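Local coordinates for protein transmembrane oligosaccharyl transferase (Archaeoglobus fulgidus, PDB 3WAJ) that is an integral-membrane transferase of the STT3/AglB family, pairing a GT-C-type transmembrane helical part with a C-terminal soluble part, at residues 507-511 and 557-563; 514-520 and 542-546; 550-555 and 568-574. All coordinates share one frame. Residues are numbered along the deposited sequence.

Contact 1. Residues 507-511 and 557-563; sequences LTWMR and IEAVAHR
Two helical pieces cross near their C-terminal ends: 507-511, inside helix 501-513, and 557-561, in the last part of helix 554-561, where the winding widens into a pi-type turn. Their axes approach to 8.3 Å with a signed crossing angle of -68°, and the closest CA pair is Arg-511 with Ala-561 at 4.3 Å. His-562 then leaves the helix with positive phi (47/44), and Arg-563 is extended.

Apolar contacts fill the crossing. Leu-507 (m, t) sets CB 3.6 Å from Val-560 CG1 and 4.0 Å from Ala-561 CB, while its CD2 lies 4.1 Å from Ile-557 CG1. Met-510 SD rests 3.9 Å from Ala-561 CB. The small Ala-561 lets the backbones come close enough for two CA-H...O contacts: Ala-561 CA to Leu-507 O, 3.4 Å, and Arg-511 CA to Ala-561 O, 3.3 Å.

Polar groups gather at the exit. Arg-511, all-trans, reaches across the C-terminal part of 557-561, its guanidinium face against the His-562 ring (NH2 to CE1 3.2 Å). A water accepts from Arg-511 NH1 (3.0 Å) and donates to Val-560 O (2.8 Å). His-562 ND1 is hydrogen-bonded to Asp-521. Arg-563 folds back (chi1 and chi2 both m): its NH1 donates to His-562 O at 2.8 Å, and its NH2 makes a weak hydrogen bond to Arg-511 O at 2.9 Å and is hydrogen-bonded to Thr-514 O.

The joint within the AglB core domain thus combines an apolar crossing with two arginines that serve carbonyls around the helix ends, Arg-511 through water and Arg-563 directly, if weakly to Arg-511 O.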
loop_
_atom_site.group_PDB
_atom_site.type_symbol
_atom_site.label_atom_id
_atom_site.label_comp_id
_atom_site.label_asym_id
_atom_site.label_seq_id
_atom_site.Cartn_x
_atom_site.Cartn_y
_atom_site.Cartn_z
ATOM N N LEU A 507 -14.925 -11.083 3.854
ATOM C CA LEU A 507 -14.706 -11.260 2.420
ATOM C C LEU A 507 -14.915 -12.701 1.942
ATOM O O LEU A 507 -15.502 -12.905 0.882
ATOM C CB LEU A 507 -13.329 -10.726 2.020
ATOM C CG LEU A 507 -13.267 -9.257 2.398
ATOM C CD1 LEU A 507 -11.882 -8.689 2.184
ATOM C CD2 LEU A 507 -14.324 -8.498 1.597
ATOM N N THR A 508 -14.455 -13.695 2.710
ATOM C CA THR A 508 -14.752 -15.086 2.343
ATOM C C THR A 508 -16.250 -15.297 2.370
ATOM O O THR A 508 -16.799 -15.991 1.518
ATOM C CB THR A 508 -14.080 -16.159 3.230
ATOM O OG1 THR A 508 -14.421 -15.931 4.597
ATOM C CG2 THR A 508 -12.568 -16.153 3.050
ATOM N N TRP A 509 -16.915 -14.692 3.349
ATOM C CA TRP A 509 -18.372 -14.746 3.403
ATOM C C TRP A 509 -18.974 -14.173 2.120
ATOM O O TRP A 509 -19.849 -14.782 1.508
ATOM C CB TRP A 509 -18.912 -13.977 4.614
ATOM C CG TRP A 509 -20.414 -14.039 4.704
ATOM C CD1 TRP A 509 -21.162 -14.998 5.344
ATOM C CD2 TRP A 509 -21.360 -13.120 4.114
ATOM N NE1 TRP A 509 -22.503 -14.727 5.189
ATOM C CE2 TRP A 509 -22.656 -13.587 4.441
ATOM C CE3 TRP A 509 -21.232 -11.959 3.336
ATOM C CZ2 TRP A 509 -23.825 -12.923 4.026
ATOM C CZ3 TRP A 509 -22.391 -11.291 2.927
ATOM C CH2 TRP A 509 -23.673 -11.777 3.275
ATOM N N MET A 510 -18.498 -12.994 1.730
ATOM C CA MET A 510 -18.977 -12.320 0.533
ATOM C C MET A 510 -18.840 -13.204 -0.698
ATOM O O MET A 510 -19.774 -13.308 -1.503
ATOM C CB MET A 510 -18.251 -10.976 0.316
ATOM C CG MET A 510 -18.625 -10.309 -1.003
ATOM S SD MET A 510 -17.988 -8.641 -1.191
ATOM C CE MET A 510 -19.102 -7.676 -0.175
ATOM N N ARG A 511 -17.690 -13.864 -0.821
ATOM C CA ARG A 511 -17.418 -14.730 -1.975
ATOM C C ARG A 511 -18.474 -15.819 -2.115
ATOM O O ARG A 511 -18.830 -16.222 -3.225
ATOM C CB ARG A 511 -16.022 -15.358 -1.858
ATOM C CG ARG A 511 -15.713 -16.443 -2.911
ATOM C CD ARG A 511 -14.246 -16.884 -2.843
ATOM N NE ARG A 511 -13.874 -17.880 -3.852
ATOM C CZ ARG A 511 -12.641 -18.350 -4.038
ATOM N NH1 ARG A 511 -11.647 -17.916 -3.287
ATOM N NH2 ARG A 511 -12.410 -19.240 -4.991
ATOM N N ILE A 557 -10.528 -7.281 -1.301
ATOM C CA ILE A 557 -11.847 -7.553 -1.852
ATOM C C ILE A 557 -11.694 -8.429 -3.078
ATOM O O ILE A 557 -12.379 -9.434 -3.227
ATOM C CB ILE A 557 -12.606 -6.255 -2.209
ATOM C CG1 ILE A 557 -13.035 -5.525 -0.931
ATOM C CG2 ILE A 557 -13.845 -6.564 -3.038
ATOM C CD1 ILE A 557 -13.744 -4.201 -1.184
ATOM N N GLU A 558 -10.766 -8.059 -3.950
ATOM C CA GLU A 558 -10.506 -8.842 -5.149
ATOM C C GLU A 558 -9.890 -10.220 -4.866
ATOM O O GLU A 558 -10.361 -11.222 -5.383
ATOM C CB GLU A 558 -9.583 -8.065 -6.078
ATOM C CG GLU A 558 -9.228 -8.828 -7.339
ATOM C CD GLU A 558 -8.457 -7.946 -8.328
ATOM O OE1 GLU A 558 -8.004 -6.848 -7.918
ATOM O OE2 GLU A 558 -8.307 -8.348 -9.502
ATOM N N ALA A 559 -8.830 -10.271 -4.063
ATOM C CA ALA A 559 -8.140 -11.536 -3.832
ATOM C C ALA A 559 -8.909 -12.493 -2.910
ATOM O O ALA A 559 -8.778 -13.701 -3.041
ATOM C CB ALA A 559 -6.717 -11.300 -3.319
ATOM N N VAL A 560 -9.729 -11.961 -2.004
ATOM C CA VAL A 560 -10.400 -12.816 -1.028
ATOM C C VAL A 560 -11.879 -13.025 -1.330
ATOM O O VAL A 560 -12.385 -14.139 -1.256
ATOM C CB VAL A 560 -10.207 -12.319 0.434
ATOM C CG1 VAL A 560 -10.912 -13.258 1.409
ATOM C CG2 VAL A 560 -8.717 -12.234 0.782
ATOM N N ALA A 561 -12.577 -11.955 -1.669
ATOM C CA ALA A 561 -13.991 -12.069 -2.000
ATOM C C ALA A 561 -14.220 -12.504 -3.450
ATOM O O ALA A 561 -15.329 -12.914 -3.798
ATOM C CB ALA A 561 -14.712 -10.762 -1.721
ATOM N N HIS A 562 -13.181 -12.405 -4.285
ATOM C CA HIS A 562 -13.339 -12.545 -5.740
ATOM C C HIS A 562 -14.528 -11.701 -6.231
ATOM O O HIS A 562 -15.349 -12.175 -7.015
ATOM C CB HIS A 562 -13.546 -14.018 -6.155
ATOM C CG HIS A 562 -12.303 -14.854 -6.117
ATOM N ND1 HIS A 562 -12.301 -16.199 -6.421
ATOM C CD2 HIS A 562 -11.020 -14.543 -5.802
ATOM C CE1 HIS A 562 -11.075 -16.677 -6.304
ATOM N NE2 HIS A 562 -10.278 -15.690 -5.932
ATOM N N ARG A 563 -14.628 -10.467 -5.737
ATOM C CA ARG A 563 -15.595 -9.499 -6.257
ATOM C C ARG A 563 -14.852 -8.284 -6.787
ATOM O O ARG A 563 -13.639 -8.196 -6.647
ATOM C CB ARG A 563 -16.643 -9.119 -5.199
ATOM C CG ARG A 563 -17.557 -10.287 -4.829
ATOM C CD ARG A 563 -18.264 -10.917 -6.058
ATOM N NE ARG A 563 -19.138 -12.036 -5.672
ATOM C CZ ARG A 563 -18.750 -13.311 -5.592
ATOM N NH1 ARG A 563 -17.501 -13.642 -5.899
ATOM N NH2 ARG A 563 -19.611 -14.253 -5.214
HETATM O O HOH W 1 -11.353 -16.641 -0.640
#

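Contact 2. Residues 514-520 and 542-546; sequences TPDGEKY and FETYG
Tyr-545, Tyr-520 and Phe-542 carry most of this contact, in which an irregular stretch, 542-546, runs past the loop 514-516 and the first turn of helix 517-524. The backbones stay apart: CA atoms pair at 8.1 Å for Lys-519 with Phe-542, 8.5 Å for Asp-516 with Thr-544 and 9.6 Å for Pro-515 with Tyr-545, so long side chains span the gap.

Tyr-545 (chi1 55°, p; phi/psi -146/160) brings its hydroxyl to the loop, where OH donates to Pro-515 O at 2.8 Å and accepts from Arg-563 NE. Pro-515 CG packs 4.0 Å from Tyr-545 CE2.

Tyr-520 (m) sits centrally, with its OH accepting from Tyr-545 N at 3.1 Å. Its ring edge meets the face of Tyr-545, centroids 5.2 Å apart and planes at 62°, and its face receives the edge of Phe-542 at 5.3 Å and 73°. The result is an aromatic cluster of two T-shaped pairs, within the AglB core domain; Tyr-607 of strand 605-611 meets Tyr-545 edge-to-face and carries the aromatic contacts on to the mixed sheet, which 546-548 also joins.

Phe-542 (chi1 71°, p) ends the series with CZ 3.8 Å from Tyr-520 CE1. Lys-519 covers its ring off-centre, CB 4.1 Å from the centroid, and brings CD to 3.6 Å from Phe-542 CD2. The lysine turns back at chi4 (67°, p), leaving NZ in a long salt bridge with Asp-516 OD1, 3.7 Å. Asp-516 occupies the N-cap position with positive phi (70/29), without a side-chain capping bond; its O accepts from Tyr-520 N at 3.2 Å.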
loop_
_atom_site.group_PDB
_atom_site.type_symbol
_atom_site.label_atom_id
_atom_site.label_comp_id
_atom_site.label_asym_id
_atom_site.label_seq_id
_atom_site.Cartn_x
_atom_site.Cartn_y
_atom_site.Cartn_z
ATOM N N THR A 514 -22.868 -13.815 -2.093
ATOM C CA THR A 514 -23.364 -12.846 -3.064
ATOM C C THR A 514 -23.448 -13.557 -4.413
ATOM O O THR A 514 -22.771 -14.559 -4.608
ATOM C CB THR A 514 -22.494 -11.572 -3.076
ATOM O OG1 THR A 514 -21.156 -11.921 -3.431
ATOM C CG2 THR A 514 -22.511 -10.927 -1.686
ATOM N N PRO A 515 -24.301 -13.067 -5.329
ATOM C CA PRO A 515 -24.628 -13.867 -6.524
ATOM C C PRO A 515 -23.540 -13.947 -7.582
ATOM O O PRO A 515 -22.638 -13.105 -7.605
ATOM C CB PRO A 515 -25.861 -13.156 -7.107
ATOM C CG PRO A 515 -25.861 -11.790 -6.512
ATOM C CD PRO A 515 -25.178 -11.889 -5.184
ATOM N N ASP A 516 -23.656 -14.966 -8.438
ATOM C CA ASP A 516 -22.791 -15.179 -9.599
ATOM C C ASP A 516 -21.348 -15.602 -9.268
ATOM O O ASP A 516 -20.416 -15.334 -10.045
ATOM C CB ASP A 516 -22.806 -13.945 -10.519
ATOM C CG ASP A 516 -24.203 -13.543 -10.934
ATOM O OD1 ASP A 516 -24.920 -14.400 -11.491
ATOM O OD2 ASP A 516 -24.586 -12.378 -10.687
ATOM N N GLY A 517 -21.166 -16.286 -8.137
ATOM C CA GLY A 517 -19.833 -16.663 -7.676
ATOM C C GLY A 517 -19.032 -17.483 -8.664
ATOM O O GLY A 517 -17.822 -17.278 -8.830
ATOM N N GLU A 518 -19.705 -18.406 -9.344
ATOM C CA GLU A 518 -19.036 -19.252 -10.335
ATOM C C GLU A 518 -18.442 -18.422 -11.492
ATOM O O GLU A 518 -17.307 -18.659 -11.931
ATOM C CB GLU A 518 -20.002 -20.313 -10.866
ATOM C CG GLU A 518 -19.330 -21.633 -11.237
ATOM C CD GLU A 518 -20.318 -22.717 -11.684
ATOM O OE1 GLU A 518 -20.000 -23.916 -11.513
ATOM O OE2 GLU A 518 -21.398 -22.376 -12.220
ATOM N N LYS A 519 -19.197 -17.440 -11.977
ATOM C CA LYS A 519 -18.698 -16.593 -13.055
ATOM C C LYS A 519 -17.480 -15.788 -12.617
ATOM O O LYS A 519 -16.449 -15.758 -13.320
ATOM C CB LYS A 519 -19.814 -15.693 -13.619
ATOM C CG LYS A 519 -20.970 -16.475 -14.247
ATOM C CD LYS A 519 -21.924 -15.590 -15.030
ATOM C CE LYS A 519 -23.172 -16.355 -15.458
ATOM N NZ LYS A 519 -23.978 -16.734 -14.267
ATOM N N TYR A 520 -17.594 -15.162 -11.447
ATOM C CA TYR A 520 -16.471 -14.433 -10.866
ATOM C C TYR A 520 -15.242 -15.338 -10.765
ATOM O O TYR A 520 -14.143 -14.923 -11.125
ATOM C CB TYR A 520 -16.860 -13.820 -9.507
ATOM C CG TYR A 520 -17.802 -12.648 -9.669
ATOM C CD1 TYR A 520 -17.361 -11.463 -10.249
ATOM C CD2 TYR A 520 -19.126 -12.726 -9.269
ATOM C CE1 TYR A 520 -18.207 -10.380 -10.417
ATOM C CE2 TYR A 520 -19.997 -11.640 -9.436
ATOM C CZ TYR A 520 -19.524 -10.479 -10.015
ATOM O OH TYR A 520 -20.364 -9.403 -10.190
ATOM N N PHE A 542 -19.908 -10.598 -19.009
ATOM C CA PHE A 542 -21.127 -10.980 -18.328
ATOM C C PHE A 542 -21.669 -9.851 -17.457
ATOM O O PHE A 542 -21.010 -8.844 -17.171
ATOM C CB PHE A 542 -20.931 -12.259 -17.494
ATOM C CG PHE A 542 -20.066 -12.070 -16.242
ATOM C CD1 PHE A 542 -18.700 -11.787 -16.343
ATOM C CD2 PHE A 542 -20.616 -12.209 -14.970
ATOM C CE1 PHE A 542 -17.897 -11.632 -15.192
ATOM C CE2 PHE A 542 -19.831 -12.056 -13.824
ATOM C CZ PHE A 542 -18.467 -11.772 -13.934
ATOM N N GLU A 543 -22.902 -10.071 -17.059
ATOM C CA GLU A 543 -23.661 -9.252 -16.143
ATOM C C GLU A 543 -22.918 -9.078 -14.778
ATOM O O GLU A 543 -22.912 -9.976 -13.944
ATOM C CB GLU A 543 -25.030 -9.963 -16.011
ATOM C CG GLU A 543 -24.987 -11.572 -16.179
ATOM C CD GLU A 543 -24.889 -12.155 -17.650
ATOM O OE1 GLU A 543 -24.652 -13.383 -17.829
ATOM O OE2 GLU A 543 -25.058 -11.411 -18.636
ATOM N N THR A 544 -22.276 -7.928 -14.559
ATOM C CA THR A 544 -21.465 -7.718 -13.345
ATOM C C THR A 544 -21.997 -6.681 -12.338
ATOM O O THR A 544 -22.934 -5.948 -12.623
ATOM C CB THR A 544 -20.015 -7.308 -13.691
ATOM O OG1 THR A 544 -20.015 -6.069 -14.419
ATOM C CG2 THR A 544 -19.306 -8.398 -14.484
ATOM N N TYR A 545 -21.364 -6.597 -11.168
ATOM C CA TYR A 545 -21.675 -5.532 -10.204
ATOM C C TYR A 545 -20.425 -5.111 -9.433
ATOM O O TYR A 545 -19.442 -5.858 -9.373
ATOM C CB TYR A 545 -22.800 -5.945 -9.221
ATOM C CG TYR A 545 -22.531 -7.234 -8.468
ATOM C CD1 TYR A 545 -21.624 -7.276 -7.413
ATOM C CD2 TYR A 545 -23.195 -8.409 -8.806
ATOM C CE1 TYR A 545 -21.370 -8.457 -6.729
ATOM C CE2 TYR A 545 -22.952 -9.600 -8.121
ATOM C CZ TYR A 545 -22.036 -9.609 -7.083
ATOM O OH TYR A 545 -21.786 -10.780 -6.399
ATOM N N GLY A 546 -20.460 -3.921 -8.836
ATOM C CA GLY A 546 -19.300 -3.425 -8.130
ATOM C C GLY A 546 -19.471 -3.455 -6.626
ATOM O O GLY A 546 -20.591 -3.437 -6.090
#

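Contact 3. Residues 550-555 and 568-574; sequences WWDYGH and NPFQAGI
Residues 550-554 spell WWDYG, the signature motif of the STT3/AglB family; 551-553 form a 3-10 turn leading into helix 554-561. A type I beta turn spans 568-571. Trp-550 CH2 touches Ile-574 CG2 at 4.3 Å. Trp-551 (chi1 61°, p) has the largest buried area: over its indole lie Ile-574 CD1, 3.7 Å from the five-membered centroid, and Gln-571 CG, 3.8 Å from the six-membered one. Trp-551 O, which accepts from Gly-554 N, also abuts Pro-569 N at 3.2 Å, which has no hydrogen. Asp-552 directs CA-to-CB away, and its carboxylate forms a salt bridge with Lys-618, while its O meets Pro-569 CG at 3.3 Å. Gly-554 leaves space for the turn, its CA 4.5 Å from Asn-568 CA; a CB here would clash. His-555 (m) takes Pro-569 CD over its face, 3.4 Å from the ring centroid, and sets its edge against the face of Phe-570, centroids 4.8 Å apart; the Phe-570 side chain is about 8 Å from the bound zinc ion. A water joins His-555 ND1 (3.0 Å) to Asn-568 OD1 (3.2 Å), donating to the latter.

Trp-625 of helix 619-627 packs on both tryptophans, while Tyr-50 of helix 47-60 meets His-555 and Phe-570.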
loop_
_atom_site.group_PDB
_atom_site.type_symbol
_atom_site.label_atom_id
_atom_site.label_comp_id
_atom_site.label_asym_id
_atom_site.label_seq_id
_atom_site.Cartn_x
_atom_site.Cartn_y
_atom_site.Cartn_z
ATOM N N TRP A 550 -13.498 1.825 0.941
ATOM C CA TRP A 550 -12.362 2.735 0.852
ATOM C C TRP A 550 -11.263 2.088 -0.016
ATOM O O TRP A 550 -11.243 0.859 -0.178
ATOM C CB TRP A 550 -11.858 3.085 2.264
ATOM C CG TRP A 550 -10.878 4.232 2.330
ATOM C CD1 TRP A 550 -9.742 4.280 3.082
ATOM C CD2 TRP A 550 -10.943 5.489 1.623
ATOM N NE1 TRP A 550 -9.097 5.478 2.892
ATOM C CE2 TRP A 550 -9.808 6.238 2.003
ATOM C CE3 TRP A 550 -11.846 6.049 0.706
ATOM C CZ2 TRP A 550 -9.551 7.527 1.504
ATOM C CZ3 TRP A 550 -11.586 7.321 0.205
ATOM C CH2 TRP A 550 -10.451 8.047 0.610
ATOM N N TRP A 551 -10.361 2.889 -0.582
ATOM C CA TRP A 551 -9.434 2.355 -1.589
ATOM C C TRP A 551 -8.400 1.382 -1.019
ATOM O O TRP A 551 -7.930 0.500 -1.738
ATOM C CB TRP A 551 -8.746 3.481 -2.357
ATOM C CG TRP A 551 -7.914 4.419 -1.522
ATOM C CD1 TRP A 551 -8.328 5.591 -0.955
ATOM C CD2 TRP A 551 -6.515 4.294 -1.203
ATOM N NE1 TRP A 551 -7.283 6.198 -0.295
ATOM C CE2 TRP A 551 -6.161 5.422 -0.422
ATOM C CE3 TRP A 551 -5.533 3.333 -1.489
ATOM C CZ2 TRP A 551 -4.858 5.627 0.066
ATOM C CZ3 TRP A 551 -4.238 3.530 -0.999
ATOM C CH2 TRP A 551 -3.913 4.673 -0.229
ATOM N N ASP A 552 -8.061 1.543 0.264
ATOM C CA ASP A 552 -7.128 0.650 0.973
ATOM C C ASP A 552 -7.431 -0.831 0.773
ATOM O O ASP A 552 -6.514 -1.649 0.671
ATOM C CB ASP A 552 -7.195 0.915 2.491
ATOM C CG ASP A 552 -6.654 2.250 2.871
ATOM O OD1 ASP A 552 -6.252 3.041 1.979
ATOM O OD2 ASP A 552 -6.635 2.511 4.080
ATOM N N TYR A 553 -8.727 -1.145 0.718
ATOM C CA TYR A 553 -9.248 -2.503 0.854
ATOM C C TYR A 553 -9.416 -3.247 -0.480
ATOM O O TYR A 553 -9.776 -4.430 -0.489
ATOM C CB TYR A 553 -10.577 -2.452 1.662
ATOM C CG TYR A 553 -10.373 -1.730 2.980
ATOM C CD1 TYR A 553 -9.438 -2.208 3.900
ATOM C CD2 TYR A 553 -11.074 -0.572 3.304
ATOM C CE1 TYR A 553 -9.211 -1.567 5.117
ATOM C CE2 TYR A 553 -10.851 0.091 4.546
ATOM C CZ TYR A 553 -9.906 -0.417 5.439
ATOM O OH TYR A 553 -9.636 0.210 6.663
ATOM N N GLY A 554 -9.140 -2.559 -1.595
ATOM C CA GLY A 554 -9.392 -3.090 -2.931
ATOM C C GLY A 554 -8.747 -4.435 -3.225
ATOM O O GLY A 554 -9.388 -5.357 -3.764
ATOM N N HIS A 555 -7.474 -4.563 -2.862
ATOM C CA HIS A 555 -6.755 -5.812 -3.095
ATOM C C HIS A 555 -7.350 -7.003 -2.329
ATOM O O HIS A 555 -7.478 -8.103 -2.896
ATOM C CB HIS A 555 -5.242 -5.637 -2.873
ATOM C CG HIS A 555 -4.592 -4.753 -3.897
ATOM N ND1 HIS A 555 -5.194 -4.432 -5.095
ATOM C CD2 HIS A 555 -3.394 -4.118 -3.894
ATOM C CE1 HIS A 555 -4.391 -3.637 -5.794
ATOM N NE2 HIS A 555 -3.293 -3.440 -5.084
ATOM N N ASN A 568 -8.977 1.086 -5.329
ATOM C CA ASN A 568 -7.738 0.302 -5.371
ATOM C C ASN A 568 -6.680 0.879 -4.467
ATOM O O ASN A 568 -6.620 2.099 -4.284
ATOM C CB ASN A 568 -7.069 0.492 -6.763
ATOM C CG ASN A 568 -7.411 -0.586 -7.721
ATOM O OD1 ASN A 568 -7.797 -1.677 -7.314
ATOM N ND2 ASN A 568 -7.274 -0.302 -9.012
ATOM N N PRO A 569 -5.751 0.033 -4.008
ATOM C CA PRO A 569 -4.539 0.562 -3.368
ATOM C C PRO A 569 -3.523 1.182 -4.345
ATOM O O PRO A 569 -2.470 1.621 -3.887
ATOM C CB PRO A 569 -3.970 -0.665 -2.641
ATOM C CG PRO A 569 -5.204 -1.544 -2.402
ATOM C CD PRO A 569 -5.962 -1.393 -3.693
ATOM N N PHE A 570 -3.822 1.206 -5.647
ATOM C CA PHE A 570 -3.098 2.076 -6.594
ATOM C C PHE A 570 -3.739 3.451 -6.644
ATOM O O PHE A 570 -3.390 4.253 -7.507
ATOM C CB PHE A 570 -3.137 1.519 -8.025
ATOM C CG PHE A 570 -2.749 0.083 -8.119
ATOM C CD1 PHE A 570 -1.598 -0.378 -7.503
ATOM C CD2 PHE A 570 -3.553 -0.817 -8.789
ATOM C CE1 PHE A 570 -1.253 -1.713 -7.565
ATOM C CE2 PHE A 570 -3.217 -2.159 -8.849
ATOM C CZ PHE A 570 -2.069 -2.603 -8.244
ATOM N N GLN A 571 -4.704 3.687 -5.747
ATOM C CA GLN A 571 -5.476 4.933 -5.659
ATOM C C GLN A 571 -6.368 5.227 -6.864
ATOM O O GLN A 571 -6.674 6.385 -7.147
ATOM C CB GLN A 571 -4.574 6.126 -5.303
ATOM C CG GLN A 571 -3.889 5.965 -3.928
ATOM C CD GLN A 571 -2.858 7.048 -3.632
ATOM O OE1 GLN A 571 -2.622 7.946 -4.443
ATOM N NE2 GLN A 571 -2.241 6.965 -2.465
ATOM N N ALA A 572 -6.790 4.166 -7.560
ATOM C CA ALA A 572 -7.838 4.266 -8.572
ATOM C C ALA A 572 -9.225 4.246 -7.901
ATOM O O ALA A 572 -9.404 3.601 -6.865
ATOM C CB ALA A 572 -7.734 3.123 -9.548
ATOM N N GLY A 573 -10.203 4.932 -8.499
ATOM C CA GLY A 573 -11.585 4.843 -8.048
ATOM C C GLY A 573 -11.933 5.610 -6.774
ATOM O O GLY A 573 -13.007 5.404 -6.193
ATOM N N ILE A 574 -11.043 6.497 -6.333
ATOM C CA ILE A 574 -11.344 7.339 -5.176
ATOM C C ILE A 574 -12.399 8.407 -5.507
ATOM O O ILE A 574 -13.238 8.737 -4.669
ATOM C CB ILE A 574 -10.072 7.998 -4.604
ATOM C CG1 ILE A 574 -9.140 6.937 -4.004
ATOM C CG2 ILE A 574 -10.420 9.053 -3.552
ATOM C CD1 ILE A 574 -7.679 7.424 -3.800
HETATM O O HOH W 2 -7.737 -4.823 -6.608
#

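How the contacts relate
All three contacts belong to the AglB core domain. Contacts 1 and 2 have centres 11 Å apart and touch: Arg-563 of contact 1 reaches Tyr-545 (NE to OH, 3.0 Å) and Thr-514 (NH2 to O, 3.2 Å) of contact 2, whose segments both fall between those of contact 1 in sequence. Contacts 1 and 3 share helix 554-561, their centres 15 Å apart, and their segments alternate along the chain. Contact 2 closes before contact 3 opens, their centres about 20 Å apart. Helix 554-561 therefore connects the WWDYG region, where the Phe-570 side chain of contact 3 is about 8 Å from the zinc ion, with helices 501-513 and 517-524.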